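Local coordinates for PncC family amidohydrolase (Enterobacter asburiae, PDB 6L19), which is a PncC-family amidohydrolase related to the competence- or damage-inducible CinA proteins and may remove the amide group of nicotinamide mononucleotide, as some relatives do, at residues Val126-Asn131 / Arg139-Ser144; Leu28-Ala33 / Ile104-Ser109; Gly72-Thr77 / Val89-Ala94; Gly13-Lys18 / Ser158-Leu163. The protein carries 3 engineered substitutions. All coordinates share one frame; numbering follows the deposited sequence.

Contact 1: residues Val126-Asn131 / Arg139-Ser144; sequences VCFAWN and RTMLFS. Engineered in segment 139-144: Met141 (natural residue Val).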
loop_
_atom_site.group_PDB
_atom_site.type_symbol
_atom_site.label_atom_id
_atom_site.label_comp_id
_atom_site.label_asym_id
_atom_site.label_seq_id
_atom_site.Cartn_x
_atom_site.Cartn_y
_atom_site.Cartn_z
ATOM N N VAL A 126 5.553 -17.252 -5.825
ATOM C CA VAL A 126 5.493 -15.793 -5.921
ATOM C C VAL A 126 6.358 -15.331 -7.090
ATOM O O VAL A 126 7.499 -15.786 -7.241
ATOM C CB VAL A 126 5.934 -15.111 -4.608
ATOM C CG1 VAL A 126 5.611 -13.621 -4.653
ATOM C CG2 VAL A 126 5.249 -15.782 -3.380
ATOM N N CYS A 127 5.811 -14.432 -7.913
ATOM C CA CYS A 127 6.525 -13.812 -9.023
ATOM C C CYS A 127 6.860 -12.362 -8.696
ATOM O O CYS A 127 6.090 -11.651 -8.035
ATOM C CB CYS A 127 5.706 -13.855 -10.321
ATOM S SG CYS A 127 5.381 -15.543 -10.914
ATOM N N PHE A 128 8.004 -11.932 -9.197
ATOM C CA PHE A 128 8.583 -10.631 -8.912
ATOM C C PHE A 128 9.009 -9.972 -10.208
ATOM O O PHE A 128 9.533 -10.644 -11.099
ATOM C CB PHE A 128 9.825 -10.764 -8.018
ATOM C CG PHE A 128 9.563 -11.416 -6.680
ATOM C CD1 PHE A 128 9.537 -12.803 -6.554
ATOM C CD2 PHE A 128 9.368 -10.637 -5.543
ATOM C CE1 PHE A 128 9.301 -13.407 -5.310
ATOM C CE2 PHE A 128 9.130 -11.217 -4.301
ATOM C CZ PHE A 128 9.099 -12.610 -4.179
ATOM N N ALA A 129 8.826 -8.651 -10.298
ATOM C CA ALA A 129 9.453 -7.857 -11.343
ATOM C C ALA A 129 10.122 -6.651 -10.708
ATOM O O ALA A 129 9.574 -6.039 -9.788
ATOM C CB ALA A 129 8.434 -7.379 -12.421
ATOM N N TRP A 130 11.312 -6.320 -11.197
ATOM C CA TRP A 130 12.005 -5.088 -10.849
ATOM C C TRP A 130 12.244 -4.324 -12.141
ATOM O O TRP A 130 12.942 -4.819 -13.029
ATOM C CB TRP A 130 13.337 -5.366 -10.145
ATOM C CG TRP A 130 13.246 -6.225 -8.896
ATOM C CD1 TRP A 130 13.238 -5.790 -7.598
ATOM C CD2 TRP A 130 13.209 -7.663 -8.837
ATOM N NE1 TRP A 130 13.165 -6.872 -6.736
ATOM C CE2 TRP A 130 13.154 -8.027 -7.475
ATOM C CE3 TRP A 130 13.204 -8.674 -9.809
ATOM C CZ2 TRP A 130 13.092 -9.362 -7.058
ATOM C CZ3 TRP A 130 13.154 -9.992 -9.396
ATOM C CH2 TRP A 130 13.102 -10.327 -8.028
ATOM N N ASN A 131 11.649 -3.145 -12.259
ATOM C CA ASN A 131 11.826 -2.284 -13.421
ATOM C C ASN A 131 12.724 -1.142 -12.959
ATOM O O ASN A 131 12.309 -0.320 -12.138
ATOM C CB ASN A 131 10.477 -1.785 -13.940
ATOM C CG ASN A 131 10.603 -0.894 -15.182
ATOM O OD1 ASN A 131 11.570 -0.165 -15.337
ATOM N ND2 ASN A 131 9.607 -0.955 -16.065
ATOM N N ARG A 139 11.622 -12.802 -11.685
ATOM C CA ARG A 139 11.966 -14.097 -11.122
ATOM C C ARG A 139 10.739 -14.706 -10.471
ATOM O O ARG A 139 9.800 -14.004 -10.077
ATOM C CB ARG A 139 13.108 -13.993 -10.106
ATOM C CG ARG A 139 14.457 -14.408 -10.675
ATOM C CD ARG A 139 15.529 -13.394 -10.319
ATOM N NE ARG A 139 16.782 -13.632 -11.030
ATOM C CZ ARG A 139 16.972 -13.379 -12.320
ATOM N NH1 ARG A 139 15.991 -12.884 -13.056
ATOM N NH2 ARG A 139 18.151 -13.622 -12.874
ATOM N N THR A 140 10.764 -16.030 -10.365
ATOM C CA THR A 140 9.725 -16.797 -9.695
ATOM C C THR A 140 10.368 -17.585 -8.561
ATOM O O THR A 140 11.440 -18.171 -8.736
ATOM C CB THR A 140 9.003 -17.739 -10.663
ATOM O OG1 THR A 140 8.411 -16.976 -11.720
ATOM C CG2 THR A 140 7.912 -18.519 -9.943
ATOM N N MET A 141 9.736 -17.573 -7.396
ATOM C CA MET A 141 10.243 -18.286 -6.234
ATOM C C MET A 141 9.120 -19.139 -5.667
ATOM O O MET A 141 7.946 -18.773 -5.741
ATOM C CB MET A 141 10.734 -17.321 -5.142
ATOM C CG MET A 141 11.981 -16.514 -5.480
ATOM S SD MET A 141 13.465 -17.440 -5.884
ATOM C CE MET A 141 14.125 -17.600 -4.255
ATOM N N LEU A 142 9.482 -20.274 -5.089
ATOM C CA LEU A 142 8.541 -21.048 -4.293
ATOM C C LEU A 142 8.995 -20.985 -2.838
ATOM O O LEU A 142 10.085 -21.461 -2.506
ATOM C CB LEU A 142 8.452 -22.487 -4.793
ATOM C CG LEU A 142 7.562 -23.356 -3.908
ATOM C CD1 LEU A 142 6.116 -22.913 -4.027
ATOM C CD2 LEU A 142 7.714 -24.817 -4.306
ATOM N N PHE A 143 8.178 -20.370 -1.985
ATOM C CA PHE A 143 8.513 -20.169 -0.578
ATOM C C PHE A 143 7.759 -21.168 0.289
ATOM O O PHE A 143 6.543 -21.341 0.130
ATOM C CB PHE A 143 8.168 -18.751 -0.124
ATOM C CG PHE A 143 8.993 -17.682 -0.781
ATOM C CD1 PHE A 143 10.359 -17.623 -0.576
ATOM C CD2 PHE A 143 8.397 -16.740 -1.617
ATOM C CE1 PHE A 143 11.126 -16.626 -1.176
ATOM C CE2 PHE A 143 9.154 -15.733 -2.227
ATOM C CZ PHE A 143 10.522 -15.676 -2.006
ATOM N N SER A 144 8.470 -21.787 1.229
ATOM C CA SER A 144 7.847 -22.686 2.195
ATOM C C SER A 144 7.198 -21.898 3.337
ATOM O O SER A 144 7.574 -20.759 3.632
ATOM C CB SER A 144 8.883 -23.660 2.766
ATOM O OG SER A 144 9.826 -22.979 3.591
#
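Phe128 and Arg139 face each other as an antiparallel hydrogen-bonded pair: Phe128 N donates to Arg139 O at 2.9 Å, and Arg139 N returns a bond to Phe128 O at 3.1 Å. Val126 pairs likewise with the engineered Met141, Val126 N lying 2.8 Å from Met141 O. All four side chains start out on one face of the hairpin, where the ring of Phe143, just past strand 135-142, joins them. Phe128 and Phe143 reach toward each other tip to tip, CZ of the first 3.7 Å from CE2 of the second. Val126, with CG1 anti to the backbone N (chi1 -169°), turns its other methyl, CG2, to the edge of the Phe143 ring, 3.7 Å from CD2. Arg139 contributes its aliphatic root, CB standing 4.1 Å from Trp130 CZ3; in the conformer given, the guanidinium turns outward and can pair with Glu137. Helix 147-165 packs on this face: Phe157 sets its ring edge-to-face with Phe128, and Ser158 O accepts a hydrogen bond from Trp130 NE1. The chemistry is thus divided: paired peptide groups fix the register of the hairpin, aromatic edges and a valine methyl make an apolar seam beneath the helix, and the exposed arginine borders it.

Contact 2: residues Leu28-Ala33 / Ile104-Ser109; sequences LRLTTA and ISIAIS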
loop_
_atom_site.group_PDB
_atom_site.type_symbol
_atom_site.label_atom_id
_atom_site.label_comp_id
_atom_site.label_asym_id
_atom_site.label_seq_id
_atom_site.Cartn_x
_atom_site.Cartn_y
_atom_site.Cartn_z
ATOM N N LEU A 28 17.286 8.480 -6.944
ATOM C CA LEU A 28 16.347 7.507 -7.488
ATOM C C LEU A 28 15.050 7.497 -6.693
ATOM O O LEU A 28 15.055 7.569 -5.462
ATOM C CB LEU A 28 16.969 6.119 -7.474
ATOM C CG LEU A 28 18.016 5.958 -8.565
ATOM C CD1 LEU A 28 18.866 4.724 -8.324
ATOM C CD2 LEU A 28 17.362 5.945 -9.956
ATOM N N ARG A 29 13.930 7.408 -7.402
ATOM C CA ARG A 29 12.623 7.310 -6.776
ATOM C C ARG A 29 12.022 5.922 -7.024
ATOM O O ARG A 29 12.062 5.407 -8.146
ATOM C CB ARG A 29 11.701 8.420 -7.297
ATOM C CG ARG A 29 12.313 9.834 -7.156
ATOM C CD ARG A 29 11.410 10.900 -7.788
ATOM N NE ARG A 29 11.120 10.576 -9.184
ATOM C CZ ARG A 29 11.815 11.023 -10.232
ATOM N NH1 ARG A 29 12.836 11.861 -10.055
ATOM N NH2 ARG A 29 11.475 10.640 -11.465
ATOM N N LEU A 30 11.457 5.333 -5.963
ATOM C CA LEU A 30 10.995 3.949 -5.932
ATOM C C LEU A 30 9.491 3.927 -5.700
ATOM O O LEU A 30 8.955 4.756 -4.954
ATOM C CB LEU A 30 11.704 3.151 -4.810
ATOM C CG LEU A 30 11.238 1.724 -4.475
ATOM C CD1 LEU A 30 11.595 0.782 -5.624
ATOM C CD2 LEU A 30 11.870 1.246 -3.157
ATOM N N THR A 31 8.818 2.973 -6.338
ATOM C CA THR A 31 7.394 2.751 -6.154
ATOM C C THR A 31 7.160 1.248 -6.174
ATOM O O THR A 31 7.980 0.492 -6.704
ATOM C CB THR A 31 6.566 3.445 -7.251
ATOM O OG1 THR A 31 5.169 3.284 -6.967
ATOM C CG2 THR A 31 6.874 2.820 -8.620
ATOM N N THR A 32 6.036 0.813 -5.593
ATOM C CA THR A 32 5.750 -0.609 -5.449
ATOM C C THR A 32 4.290 -0.922 -5.751
ATOM O O THR A 32 3.385 -0.133 -5.462
ATOM C CB THR A 32 6.042 -1.123 -4.019
ATOM O OG1 THR A 32 5.251 -0.377 -3.081
ATOM C CG2 THR A 32 7.497 -0.981 -3.683
ATOM N N ALA A 33 4.065 -2.129 -6.265
ATOM C CA ALA A 33 2.722 -2.675 -6.430
ATOM C C ALA A 33 2.712 -4.110 -5.913
ATOM O O ALA A 33 3.468 -4.957 -6.403
ATOM C CB ALA A 33 2.277 -2.619 -7.894
ATOM N N ILE A 104 12.197 3.530 -10.416
ATOM C CA ILE A 104 12.309 2.101 -10.138
ATOM C C ILE A 104 10.988 1.625 -9.561
ATOM O O ILE A 104 10.383 2.311 -8.731
ATOM C CB ILE A 104 13.466 1.819 -9.160
ATOM C CG1 ILE A 104 14.797 2.233 -9.782
ATOM C CG2 ILE A 104 13.510 0.344 -8.754
ATOM C CD1 ILE A 104 15.983 2.038 -8.837
ATOM N N SER A 105 10.528 0.461 -10.013
ATOM C CA SER A 105 9.335 -0.153 -9.459
ATOM C C SER A 105 9.595 -1.618 -9.141
ATOM O O SER A 105 10.412 -2.276 -9.785
ATOM C CB SER A 105 8.137 -0.034 -10.414
ATOM O OG SER A 105 8.397 -0.738 -11.610
ATOM N N ILE A 106 8.895 -2.107 -8.118
ATOM C CA ILE A 106 8.842 -3.517 -7.760
ATOM C C ILE A 106 7.388 -3.936 -7.846
ATOM O O ILE A 106 6.513 -3.243 -7.319
ATOM C CB ILE A 106 9.375 -3.779 -6.333
ATOM C CG1 ILE A 106 10.778 -3.199 -6.139
ATOM C CG2 ILE A 106 9.361 -5.278 -6.014
ATOM C CD1 ILE A 106 11.226 -3.204 -4.646
ATOM N N ALA A 107 7.127 -5.052 -8.506
ATOM C CA ALA A 107 5.804 -5.655 -8.508
ATOM C C ALA A 107 5.920 -7.069 -7.966
ATOM O O ALA A 107 6.864 -7.796 -8.299
ATOM C CB ALA A 107 5.182 -5.700 -9.918
ATOM N N ILE A 108 4.950 -7.458 -7.149
ATOM C CA ILE A 108 4.895 -8.788 -6.553
ATOM C C ILE A 108 3.495 -9.342 -6.785
ATOM O O ILE A 108 2.508 -8.674 -6.458
ATOM C CB ILE A 108 5.195 -8.758 -5.039
ATOM C CG1 ILE A 108 6.569 -8.158 -4.742
ATOM C CG2 ILE A 108 5.113 -10.156 -4.468
ATOM C CD1 ILE A 108 6.834 -8.022 -3.241
ATOM N N SER A 109 3.403 -10.559 -7.323
ATOM C CA SER A 109 2.107 -11.212 -7.401
ATOM C C SER A 109 2.315 -12.700 -7.147
ATOM O O SER A 109 3.171 -13.328 -7.777
ATOM C CB SER A 109 1.436 -10.940 -8.756
ATOM O OG SER A 109 0.391 -11.853 -9.028
#
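Leu30 to Ala33 run beside Ile104 to Ala107 as parallel strands, their axes 4.7 Å apart and 17° from alignment. Five backbone hydrogen bonds pass back and forth between them: Ile104 N to Arg29 O, Thr31 N to Ile104 O (2.9 Å), Ile106 N to Thr31 O (3.1 Å), Ala33 N to Ile106 O and Ile108 N to Ala33 O. CA-H...O contacts fill in between, among them Ser105 CA to Thr31 O at 3.1 Å. On one face of the sheet stand Leu30, Thr32, Ile104 and Ile106. Leu30 has CG anti to the backbone N (chi1 172°) and leans toward the other strand, so that its CD1 rests 3.7 Å from Ile104 CG2 and also 4.1 Å from Ile106 CG1. At the start of the strands Leu28 CD1 meets Ile104 CD1 at 4.0 Å, the two chains crossing obliquely. The opposite face carries smaller groups. There Thr31 turns its methyl CG2 to Ser105 CB (3.6 Å), leaving OG1 for Val57 O of strand 55-61, while Ser105 OG bonds to Ala93 O of helix 86-100. Thr32 OG1, back on the leucine face, is held by Tyr55 OH, so the buried hydroxyls of Thr31, Thr32 and Ser105 all have partners. Helices 40-46 and 147-165 pack on the face of Leu30 and Ile106, and helix 86-100 on that of Thr31 and Ala107. Such adjacent parallel strands, sandwiched between helical layers, form the central core of a three-layer alpha/beta/alpha fold.

Contact 3: residues Gly72-Thr77 / Val89-Ala94; sequences GVRPET and VTEMAA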
loop_
_atom_site.group_PDB
_atom_site.type_symbol
_atom_site.label_atom_id
_atom_site.label_comp_id
_atom_site.label_asym_id
_atom_site.label_seq_id
_atom_site.Cartn_x
_atom_site.Cartn_y
_atom_site.Cartn_z
ATOM N N GLY A 72 -3.579 -1.583 -15.546
ATOM C CA GLY A 72 -3.548 -1.747 -16.992
ATOM C C GLY A 72 -3.011 -3.076 -17.470
ATOM O O GLY A 72 -2.595 -3.178 -18.624
ATOM N N VAL A 73 -2.994 -4.106 -16.614
ATOM C CA VAL A 73 -2.616 -5.434 -17.083
ATOM C C VAL A 73 -3.612 -5.871 -18.161
ATOM O O VAL A 73 -4.823 -5.681 -18.023
ATOM C CB VAL A 73 -2.571 -6.421 -15.904
ATOM C CG1 VAL A 73 -2.374 -7.861 -16.402
ATOM C CG2 VAL A 73 -1.452 -6.036 -14.924
ATOM N N ARG A 74 -3.103 -6.425 -19.259
ATOM C CA ARG A 74 -3.957 -6.784 -20.394
ATOM C C ARG A 74 -4.824 -8.000 -20.056
ATOM O O ARG A 74 -4.344 -8.949 -19.421
ATOM C CB ARG A 74 -3.102 -7.101 -21.630
ATOM C CG ARG A 74 -2.235 -5.949 -22.143
ATOM C CD ARG A 74 -3.100 -4.903 -22.851
ATOM N NE ARG A 74 -4.066 -5.512 -23.779
ATOM C CZ ARG A 74 -5.171 -4.917 -24.246
ATOM N NH1 ARG A 74 -5.482 -3.673 -23.889
ATOM N NH2 ARG A 74 -5.979 -5.578 -25.073
ATOM N N PRO A 75 -6.089 -8.019 -20.484
ATOM C CA PRO A 75 -6.910 -9.226 -20.249
ATOM C C PRO A 75 -6.279 -10.487 -20.809
ATOM O O PRO A 75 -6.330 -11.553 -20.177
ATOM C CB PRO A 75 -8.239 -8.905 -20.952
ATOM C CG PRO A 75 -8.197 -7.433 -21.290
ATOM C CD PRO A 75 -6.778 -6.990 -21.290
ATOM N N GLU A 76 -5.662 -10.375 -21.983
ATOM C CA GLU A 76 -5.043 -11.528 -22.627
ATOM C C GLU A 76 -3.873 -12.057 -21.812
ATOM O O GLU A 76 -3.653 -13.270 -21.757
ATOM C CB GLU A 76 -4.587 -11.148 -24.041
ATOM C CG GLU A 76 -5.728 -10.616 -24.900
ATOM C CD GLU A 76 -5.785 -9.080 -24.946
ATOM O OE1 GLU A 76 -5.484 -8.417 -23.923
ATOM O OE2 GLU A 76 -6.135 -8.532 -26.022
ATOM N N THR A 77 -3.089 -11.164 -21.209
ATOM C CA THR A 77 -2.029 -11.593 -20.304
ATOM C C THR A 77 -2.607 -12.390 -19.143
ATOM O O THR A 77 -2.098 -13.457 -18.789
ATOM C CB THR A 77 -1.250 -10.372 -19.790
ATOM O OG1 THR A 77 -0.652 -9.680 -20.894
ATOM C CG2 THR A 77 -0.159 -10.794 -18.779
ATOM N N VAL A 89 3.558 -9.570 -13.772
ATOM C CA VAL A 89 4.295 -8.631 -12.908
ATOM C C VAL A 89 5.108 -7.645 -13.738
ATOM O O VAL A 89 5.318 -6.500 -13.314
ATOM C CB VAL A 89 5.191 -9.345 -11.877
ATOM C CG1 VAL A 89 4.350 -9.957 -10.747
ATOM C CG2 VAL A 89 6.088 -10.396 -12.537
ATOM N N THR A 90 5.565 -8.047 -14.932
ATOM C CA THR A 90 6.204 -7.084 -15.828
ATOM C C THR A 90 5.256 -5.943 -16.160
ATOM O O THR A 90 5.642 -4.766 -16.128
ATOM C CB THR A 90 6.667 -7.765 -17.115
ATOM O OG1 THR A 90 7.666 -8.728 -16.794
ATOM C CG2 THR A 90 7.274 -6.726 -18.084
ATOM N N GLU A 91 3.999 -6.272 -16.473
ATOM C CA GLU A 91 3.040 -5.221 -16.790
ATOM C C GLU A 91 2.713 -4.395 -15.554
ATOM O O GLU A 91 2.642 -3.160 -15.636
ATOM C CB GLU A 91 1.773 -5.824 -17.415
ATOM C CG GLU A 91 2.056 -6.403 -18.823
ATOM C CD GLU A 91 0.848 -7.079 -19.469
ATOM O OE1 GLU A 91 -0.300 -6.800 -19.066
ATOM O OE2 GLU A 91 1.059 -7.901 -20.387
ATOM N N MET A 92 2.545 -5.049 -14.394
ATOM C CA MET A 92 2.288 -4.289 -13.170
ATOM C C MET A 92 3.420 -3.304 -12.883
ATOM O O MET A 92 3.169 -2.157 -12.496
ATOM C CB MET A 92 2.082 -5.199 -11.945
ATOM C CG MET A 92 0.788 -6.050 -11.896
ATOM S SD MET A 92 0.871 -7.441 -10.668
ATOM C CE MET A 92 0.776 -6.396 -9.268
ATOM N N ALA A 93 4.675 -3.734 -13.072
ATOM C CA ALA A 93 5.822 -2.898 -12.719
ATOM C C ALA A 93 5.950 -1.702 -13.655
ATOM O O ALA A 93 6.261 -0.589 -13.214
ATOM C CB ALA A 93 7.097 -3.741 -12.752
ATOM N N ALA A 94 5.703 -1.919 -14.955
ATOM C CA ALA A 94 5.705 -0.822 -15.916
ATOM C C ALA A 94 4.645 0.219 -15.570
ATOM O O ALA A 94 4.929 1.423 -15.548
ATOM C CB ALA A 94 5.472 -1.376 -17.327
HETATM O O HOH W 1 0.029 -3.825 -19.741
#
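Glu91 reaches from helix 86-100 to Arg74 and Thr77, gripping the N-terminal turn of helix 75-81, where Arg74 holds the N-cap position and gives its backbone N-H to the glutamate. The Glu91 chain leaves with CG anti to the carbonyl carbon and then runs extended (chi2 177°), which carries the carboxylate across to that turn. Arg74 N meets OE1 of Glu91 at 2.8 Å, almost straight at 169° and nearly along the C-O bond. Thr77 meets the second oxygen tip to tip, on its syn side: its OG1 donates to Glu91 OE2 in a short 2.5 Å bond, 20° out of the carboxylate plane. Both oxygens are therefore engaged, which limits rotation of the group. Val73 divides its methyls: CG1 lies against Glu91 OE1 at 3.5 Å, and CG2 packs on Met92 CG at 3.8 Å. Met92 also touches Lys67 and Leu71 of helix 64-71, the helix that Gly72 leaves with positive phi. The side chain of Arg74 bends at chi2 and chi3 onto Glu76, with which it forms a salt bridge. A water donates to Gly72 O at 2.9 Å and, weakly, to Glu91 OE1.

Contact 4: residues Gly13-Lys18 / Ser158-Leu163; sequences GELTKK and SLAELL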
loop_
_atom_site.group_PDB
_atom_site.type_symbol
_atom_site.label_atom_id
_atom_site.label_comp_id
_atom_site.label_asym_id
_atom_site.label_seq_id
_atom_site.Cartn_x
_atom_site.Cartn_y
_atom_site.Cartn_z
ATOM N N GLY A 13 14.914 -4.384 7.935
ATOM C CA GLY A 13 15.310 -3.036 8.312
ATOM C C GLY A 13 16.707 -2.696 7.837
ATOM O O GLY A 13 16.981 -1.563 7.426
ATOM N N GLU A 14 17.613 -3.674 7.869
ATOM C CA GLU A 14 18.939 -3.424 7.315
ATOM C C GLU A 14 18.882 -3.245 5.803
ATOM O O GLU A 14 19.595 -2.398 5.255
ATOM C CB GLU A 14 19.889 -4.562 7.663
ATOM C CG GLU A 14 20.220 -4.700 9.143
ATOM C CD GLU A 14 21.221 -5.819 9.361
ATOM O OE1 GLU A 14 20.794 -7.003 9.316
ATOM O OE2 GLU A 14 22.427 -5.512 9.526
ATOM N N LEU A 15 18.052 -4.044 5.108
ATOM C CA LEU A 15 17.972 -3.928 3.649
ATOM C C LEU A 15 17.429 -2.564 3.232
ATOM O O LEU A 15 17.971 -1.929 2.316
ATOM C CB LEU A 15 17.100 -5.049 3.062
ATOM C CG LEU A 15 17.649 -6.469 3.178
ATOM C CD1 LEU A 15 16.619 -7.496 2.742
ATOM C CD2 LEU A 15 18.951 -6.643 2.413
ATOM N N THR A 16 16.367 -2.089 3.896
ATOM C CA THR A 16 15.808 -0.789 3.531
ATOM C C THR A 16 16.772 0.346 3.847
ATOM O O THR A 16 16.795 1.353 3.134
ATOM C CB THR A 16 14.463 -0.532 4.224
ATOM O OG1 THR A 16 14.639 -0.472 5.643
ATOM C CG2 THR A 16 13.446 -1.639 3.885
ATOM N N LYS A 17 17.573 0.217 4.902
ATOM C CA LYS A 17 18.526 1.282 5.181
ATOM C C LYS A 17 19.615 1.321 4.117
ATOM O O LYS A 17 20.017 2.400 3.666
ATOM C CB LYS A 17 19.122 1.116 6.583
ATOM C CG LYS A 17 19.979 2.311 6.999
ATOM C CD LYS A 17 21.240 1.907 7.748
ATOM C CE LYS A 17 21.465 2.738 9.021
ATOM N NZ LYS A 17 21.328 4.216 8.817
ATOM N N LYS A 18 20.096 0.151 3.685
ATOM C CA LYS A 18 21.077 0.133 2.608
ATOM C C LYS A 18 20.462 0.617 1.300
ATOM O O LYS A 18 21.096 1.361 0.537
ATOM C CB LYS A 18 21.649 -1.272 2.454
ATOM C CG LYS A 18 22.544 -1.692 3.621
ATOM C CD LYS A 18 22.995 -3.146 3.493
ATOM C CE LYS A 18 23.812 -3.570 4.720
ATOM N NZ LYS A 18 24.291 -4.980 4.618
ATOM N N SER A 158 12.303 -9.388 -2.375
ATOM C CA SER A 158 12.116 -8.264 -3.285
ATOM C C SER A 158 13.128 -7.156 -2.999
ATOM O O SER A 158 13.633 -6.514 -3.925
ATOM C CB SER A 158 10.684 -7.746 -3.170
ATOM O OG SER A 158 10.461 -7.049 -1.945
ATOM N N LEU A 159 13.457 -6.944 -1.722
ATOM C CA LEU A 159 14.397 -5.884 -1.347
ATOM C C LEU A 159 15.840 -6.319 -1.551
ATOM O O LEU A 159 16.670 -5.539 -2.034
ATOM C CB LEU A 159 14.182 -5.470 0.118
ATOM C CG LEU A 159 12.831 -4.818 0.456
ATOM C CD1 LEU A 159 12.591 -4.755 1.967
ATOM C CD2 LEU A 159 12.779 -3.402 -0.157
ATOM N N ALA A 160 16.157 -7.555 -1.167
ATOM C CA ALA A 160 17.519 -8.042 -1.320
ATOM C C ALA A 160 17.928 -8.075 -2.788
ATOM O O ALA A 160 19.061 -7.717 -3.130
ATOM C CB ALA A 160 17.649 -9.428 -0.680
ATOM N N GLU A 161 17.015 -8.498 -3.672
ATOM C CA GLU A 161 17.342 -8.552 -5.096
ATOM C C GLU A 161 17.526 -7.158 -5.686
ATOM O O GLU A 161 18.402 -6.958 -6.538
ATOM C CB GLU A 161 16.265 -9.307 -5.873
ATOM C CG GLU A 161 16.361 -10.807 -5.724
ATOM C CD GLU A 161 17.573 -11.384 -6.450
ATOM O OE1 GLU A 161 17.665 -11.237 -7.689
ATOM O OE2 GLU A 161 18.433 -11.978 -5.770
ATOM N N LEU A 162 16.701 -6.190 -5.280
ATOM C CA LEU A 162 16.915 -4.828 -5.764
ATOM C C LEU A 162 18.269 -4.315 -5.297
ATOM O O LEU A 162 19.042 -3.770 -6.088
ATOM C CB LEU A 162 15.797 -3.887 -5.301
ATOM C CG LEU A 162 15.987 -2.428 -5.742
ATOM C CD1 LEU A 162 16.223 -2.324 -7.281
ATOM C CD2 LEU A 162 14.804 -1.538 -5.307
ATOM N N LEU A 163 18.588 -4.515 -4.013
ATOM C CA LEU A 163 19.887 -4.082 -3.503
ATOM C C LEU A 163 21.027 -4.780 -4.244
ATOM O O LEU A 163 22.041 -4.150 -4.571
ATOM C CB LEU A 163 19.965 -4.333 -1.992
ATOM C CG LEU A 163 21.114 -3.709 -1.193
ATOM C CD1 LEU A 163 21.084 -2.183 -1.246
ATOM C CD2 LEU A 163 21.064 -4.202 0.253
#
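Leu15 and Leu163 lie at the heart of a purely apolar helix-to-helix packing that joins the first helix of the chain, 12-25, to the last, 147-165, with no hydrogen bond passing between the two segments. Segments 13-18 and 158-163 run in broadly the same direction, 34° apart, with their axes 9.5 Å from each other at their nearest. Leu15 points directly at the partner helix and straddles its surface with two methyls. CD1 settles over the turn of Leu159 and Ala160, 4.1 Å from Leu159 CB and 4.1 Å from Ala160 CB, while CD2 meets Leu163 CD2 at 3.9 Å. Leu163, whose CG is anti to the backbone N (chi1 -168°), extends toward the first helix and sets CD2 against Lys18 CB as well (3.7 Å). Lys18 lends the aliphatic part of its chain, CB and CD, to the contact, while NZ bonds to Asn10 OD1. Next to Leu15, Thr16 points away from the partner helix, yet its CG2 still reaches Leu159 CD1 at 3.8 Å. Leu159 also touches Val12 and Leu19, which carries the apolar strip along helix 12-25. Leu162, on the sheet-facing side of helix 147-165, packs against Ile104 and Ile106 of strand 104-110. In this protein, these leucine contacts bind the opening and closing helices into a layer over one face of the mixed sheet, one outer layer of a three-layer alpha/beta/alpha sandwich.

Overall arrangement
Contacts 1 and 2 belong to one five-stranded mixed sheet, their centres 13 Å apart, and are joined where strand 104-110 pairs with strand 125-132. Contact 3 lies on one side of that sheet, with helix 86-100 packed on both strands; contact 4 lies on the other, where helix 147-165 meets the same two strands. Contacts 3 and 4 do not touch, their centres being about 25 Å apart on opposite sides of the chain's centre. Along the chain contact 4 encloses the rest: contact 3 is nested within contact 2, and contact 1 follows. The ends of the chain are thereby drawn together over a single alpha/beta/alpha domain.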